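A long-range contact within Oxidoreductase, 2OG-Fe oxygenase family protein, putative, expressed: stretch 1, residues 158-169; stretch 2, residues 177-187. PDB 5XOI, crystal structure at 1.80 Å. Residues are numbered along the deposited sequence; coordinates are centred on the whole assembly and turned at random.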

# COMPACT_ATOMS: atom_id res chain seq x y z
N PHE A 158 3.75 0.50 0.67
CA PHE A 158 4.80 0.48 1.69
C PHE A 158 4.29 -0.24 2.93
O PHE A 158 3.15 -0.04 3.34
CB PHE A 158 5.19 1.90 2.15
CG PHE A 158 5.79 2.80 1.10
CD1 PHE A 158 6.08 2.36 -0.18
CD2 PHE A 158 6.08 4.12 1.44
CE1 PHE A 158 6.64 3.22 -1.11
CE2 PHE A 158 6.65 4.98 0.52
CZ PHE A 158 6.92 4.53 -0.76
N SER A 159 5.17 -1.01 3.58
CA SER A 159 4.84 -1.69 4.83
C SER A 159 5.83 -1.27 5.90
O SER A 159 7.04 -1.26 5.66
CB SER A 159 4.87 -3.22 4.67
OG SER A 159 3.80 -3.69 3.87
N LEU A 160 5.33 -0.92 7.09
CA LEU A 160 6.20 -0.52 8.19
C LEU A 160 5.62 -1.03 9.51
O LEU A 160 4.41 -1.02 9.71
CB LEU A 160 6.38 1.00 8.27
CG LEU A 160 6.95 1.75 7.06
CD1 LEU A 160 5.86 2.09 6.06
CD2 LEU A 160 7.65 3.01 7.51
N GLY A 161 6.51 -1.44 10.42
CA GLY A 161 6.07 -1.92 11.72
C GLY A 161 5.91 -3.42 11.77
O GLY A 161 6.75 -4.15 11.24
N ASP A 162 4.85 -3.90 12.42
CA ASP A 162 4.60 -5.34 12.48
C ASP A 162 4.33 -5.93 11.10
O ASP A 162 3.79 -5.27 10.21
CB ASP A 162 3.40 -5.62 13.39
CG ASP A 162 3.71 -5.38 14.85
OD1 ASP A 162 4.88 -5.55 15.27
OD2 ASP A 162 2.76 -5.04 15.59
N THR A 163 4.69 -7.19 10.94
CA THR A 163 4.49 -7.91 9.69
C THR A 163 3.01 -8.18 9.45
O THR A 163 2.27 -8.51 10.38
CB THR A 163 5.26 -9.22 9.73
OG1 THR A 163 6.66 -8.94 9.88
CG2 THR A 163 5.00 -10.07 8.47
N ALA A 164 2.57 -8.03 8.19
CA ALA A 164 1.23 -8.42 7.78
C ALA A 164 1.29 -9.72 7.01
O ALA A 164 2.20 -9.93 6.21
CB ALA A 164 0.59 -7.35 6.90
N GLU A 165 0.31 -10.60 7.25
CA GLU A 165 0.04 -11.73 6.37
C GLU A 165 -0.89 -11.22 5.27
O GLU A 165 -2.03 -10.83 5.54
CB GLU A 165 -0.57 -12.89 7.16
CG GLU A 165 0.40 -13.45 8.20
CD GLU A 165 -0.14 -14.64 8.98
OE1 GLU A 165 -0.99 -15.39 8.46
OE2 GLU A 165 0.32 -14.85 10.13
N PHE A 166 -0.39 -11.16 4.03
CA PHE A 166 -1.06 -10.51 2.91
C PHE A 166 -1.59 -11.58 1.97
O PHE A 166 -0.83 -12.45 1.52
CB PHE A 166 -0.09 -9.56 2.19
CG PHE A 166 -0.69 -8.78 1.04
CD1 PHE A 166 -1.40 -7.61 1.27
CD2 PHE A 166 -0.49 -9.20 -0.27
CE1 PHE A 166 -1.92 -6.87 0.22
CE2 PHE A 166 -1.02 -8.45 -1.34
CZ PHE A 166 -1.74 -7.30 -1.08
N LEU A 167 -2.89 -11.54 1.68
CA LEU A 167 -3.52 -12.50 0.79
C LEU A 167 -3.68 -11.89 -0.59
O LEU A 167 -3.97 -10.69 -0.71
CB LEU A 167 -4.90 -12.92 1.32
CG LEU A 167 -5.04 -14.05 2.34
CD1 LEU A 167 -3.91 -14.11 3.34
CD2 LEU A 167 -6.38 -13.93 3.05
N TYR A 168 -3.54 -12.71 -1.63
CA TYR A 168 -3.79 -12.22 -2.98
C TYR A 168 -4.22 -13.36 -3.89
O TYR A 168 -3.79 -14.51 -3.73
CB TYR A 168 -2.55 -11.51 -3.57
CG TYR A 168 -1.30 -12.35 -3.64
CD1 TYR A 168 -0.48 -12.51 -2.52
CD2 TYR A 168 -0.92 -12.96 -4.83
CE1 TYR A 168 0.69 -13.27 -2.59
CE2 TYR A 168 0.24 -13.73 -4.91
CZ TYR A 168 1.04 -13.88 -3.79
OH TYR A 168 2.18 -14.65 -3.88
N GLY A 169 -5.07 -13.03 -4.86
CA GLY A 169 -5.56 -14.04 -5.78
C GLY A 169 -6.48 -13.42 -6.80
O GLY A 169 -6.65 -12.20 -6.86
N ALA A 177 -6.62 -18.08 -2.51
CA ALA A 177 -5.66 -17.00 -2.33
C ALA A 177 -4.28 -17.57 -2.00
O ALA A 177 -4.16 -18.64 -1.40
CB ALA A 177 -6.10 -16.06 -1.21
N SER A 178 -3.25 -16.85 -2.42
CA SER A 178 -1.88 -17.09 -1.97
C SER A 178 -1.57 -16.16 -0.80
O SER A 178 -2.26 -15.16 -0.58
CB SER A 178 -0.89 -16.84 -3.10
OG SER A 178 -1.13 -17.69 -4.21
N LYS A 179 -0.51 -16.48 -0.05
CA LYS A 179 -0.09 -15.68 1.10
C LYS A 179 1.37 -15.28 0.97
O LYS A 179 2.21 -16.10 0.59
CB LYS A 179 -0.27 -16.44 2.44
CG LYS A 179 -1.63 -17.11 2.65
CD LYS A 179 -1.58 -18.07 3.85
CE LYS A 179 -2.86 -18.89 3.98
NZ LYS A 179 -2.75 -19.95 5.02
N VAL A 180 1.68 -14.02 1.28
CA VAL A 180 3.06 -13.57 1.45
C VAL A 180 3.12 -12.67 2.67
O VAL A 180 2.18 -11.92 2.96
CB VAL A 180 3.59 -12.83 0.20
CG1 VAL A 180 2.82 -11.52 -0.06
CG2 VAL A 180 5.08 -12.56 0.34
N ASP A 181 4.22 -12.77 3.42
CA ASP A 181 4.42 -11.86 4.54
C ASP A 181 5.00 -10.54 4.05
O ASP A 181 6.02 -10.52 3.34
CB ASP A 181 5.35 -12.47 5.58
CG ASP A 181 4.69 -13.57 6.39
OD1 ASP A 181 3.47 -13.78 6.30
OD2 ASP A 181 5.44 -14.23 7.14
N LEU A 182 4.38 -9.44 4.46
CA LEU A 182 4.90 -8.10 4.20
C LEU A 182 5.51 -7.60 5.49
O LEU A 182 4.79 -7.32 6.46
CB LEU A 182 3.80 -7.17 3.68
CG LEU A 182 3.10 -7.63 2.40
CD1 LEU A 182 1.98 -6.66 2.02
CD2 LEU A 182 4.10 -7.74 1.26
N GLU A 183 6.84 -7.54 5.53
CA GLU A 183 7.61 -7.16 6.71
C GLU A 183 7.99 -5.69 6.63
O GLU A 183 7.94 -5.08 5.56
CB GLU A 183 8.88 -8.01 6.84
CG GLU A 183 8.66 -9.50 6.79
CD GLU A 183 9.96 -10.27 6.92
OE1 GLU A 183 10.23 -10.81 8.00
OE2 GLU A 183 10.72 -10.31 5.93
N SER A 184 8.38 -5.13 7.77
CA SER A 184 8.73 -3.71 7.81
C SER A 184 9.83 -3.38 6.79
O SER A 184 10.88 -4.04 6.76
CB SER A 184 9.18 -3.31 9.21
OG SER A 184 9.18 -1.90 9.35
N GLY A 185 9.59 -2.35 5.99
CA GLY A 185 10.47 -1.94 4.93
C GLY A 185 10.16 -2.52 3.57
O GLY A 185 10.68 -2.02 2.56
N ASP A 186 9.32 -3.55 3.49
CA ASP A 186 8.98 -4.14 2.20
C ASP A 186 8.13 -3.18 1.37
O ASP A 186 7.31 -2.42 1.89
CB ASP A 186 8.22 -5.45 2.37
CG ASP A 186 9.08 -6.59 2.91
OD1 ASP A 186 10.31 -6.43 3.07
OD2 ASP A 186 8.50 -7.67 3.17
N VAL A 187 8.34 -3.21 0.06
CA VAL A 187 7.49 -2.50 -0.89
C VAL A 187 6.93 -3.52 -1.86
O VAL A 187 7.69 -4.32 -2.42
CB VAL A 187 8.24 -1.38 -1.64
CG1 VAL A 187 7.35 -0.80 -2.75
CG2 VAL A 187 8.64 -0.29 -0.68
O HOH W 1 4.37 -3.37 1.45
O HOH W 2 7.83 -6.51 10.23
O HOH W 3 4.33 -4.82 7.55
O HOH W 4 8.18 -10.89 10.39
O HOH W 5 3.08 -16.71 -2.09

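Two stretches of one chain lie side by side, and together they bury 1003 Å² of surface. The strand through Ala164, Phe166 and Tyr168 runs antiparallel to the one through Val180 and Leu182, their directions 157° apart and their axes approaching to 4.7 Å. A second, separate ladder pairs Phe158 with Val187, and the register shifts by one residue between the two.

Backbone hydrogen bonds carry the main ladder. They come in reciprocal pairs: Ala164 N to Leu182 O (2.9 Å) and Leu182 N to Ala164 O (2.8 Å); Phe166 N to Val180 O (2.9 Å) and Val180 N to Phe166 O (3.0 Å); Tyr168 N to Ser178 O (3.0 Å) and Ser178 N to Tyr168 O (2.7 Å). Angles at hydrogen of 156° to 166° show that the peptide groups meet nearly head-on. The non-hydrogen-bonded pairs alternate with these, and there alpha carbons approach carbonyls, as in Leu167 CA to Ser178 O (3.2 Å) and Lys179 CA to Phe166 O (3.3 Å).

Where the register shifts, a type II turn from Glu183 to Asp186 supplies the partners. Within it, Asp186 N bonds Glu183 O (2.9 Å), and the Asp186 carboxylate returns to the start of the turn, its OD2 accepting from Glu183 N (2.9 Å). Across the contact, Gly185 N donates to Ser159 O (2.8 Å) and Ser159 N to Asp186 O (3.1 Å, with a more bent angle of 143°). Ser184 adds its hydroxyl, OG accepting from Gly161 N (2.9 Å). Gly161 and Gly185 both have positive phi; at their backbone angles a CB would be jammed against the preceding carbonyl oxygen.

Apolar packing is concentrated on the face bearing Ala164, Phe166, Tyr168, Leu182, Val180 and Ser178. The Phe166 ring meets Leu182 at CG to CD1 (3.5 Å) and Val180 at CD2 to CG1 (4.0 Å), both obliquely. Val180 also touches the next ring along, its CG1 lying 3.7 Å from Tyr168 CE1. With chi1 at 58° (p), Tyr168 brings its ring over its cross-strand partner: Ser178 CB sits over one face, 3.9 Å from the ring centroid and 21° off the normal, a CH-pi contact. The other face of the sheet carries Glu165, Leu167, Asp181 and Lys179; here Leu167 CD1 reaches the aliphatic part of Lys179 at CG (3.8 Å), while Glu165 CG approaches Asp181 OD1 (3.6 Å). In the separate ladder, Phe158 CD1 packs on Val187 CG2 (3.7 Å).

Waters add bridges between the stretches, in places to carbonyls that already accept a direct hydrogen bond. Water 3 donates to both Asp162 O and Leu182 O (2.8 Å each), so two carbonyls that cannot bond each other share a donor. Water 2 donates to Gly161 O (2.8 Å) and accepts from Ser184 N (2.9 Å), also bonding Thr163 OG1 (2.7 Å). Water 1 accepts from Ser159 OG (2.5 Å) and donates to Asp186 O (3.1 Å). At the other end of the contact, water 5 links Tyr168 OH and Lys179 O, 2.9 Å from each.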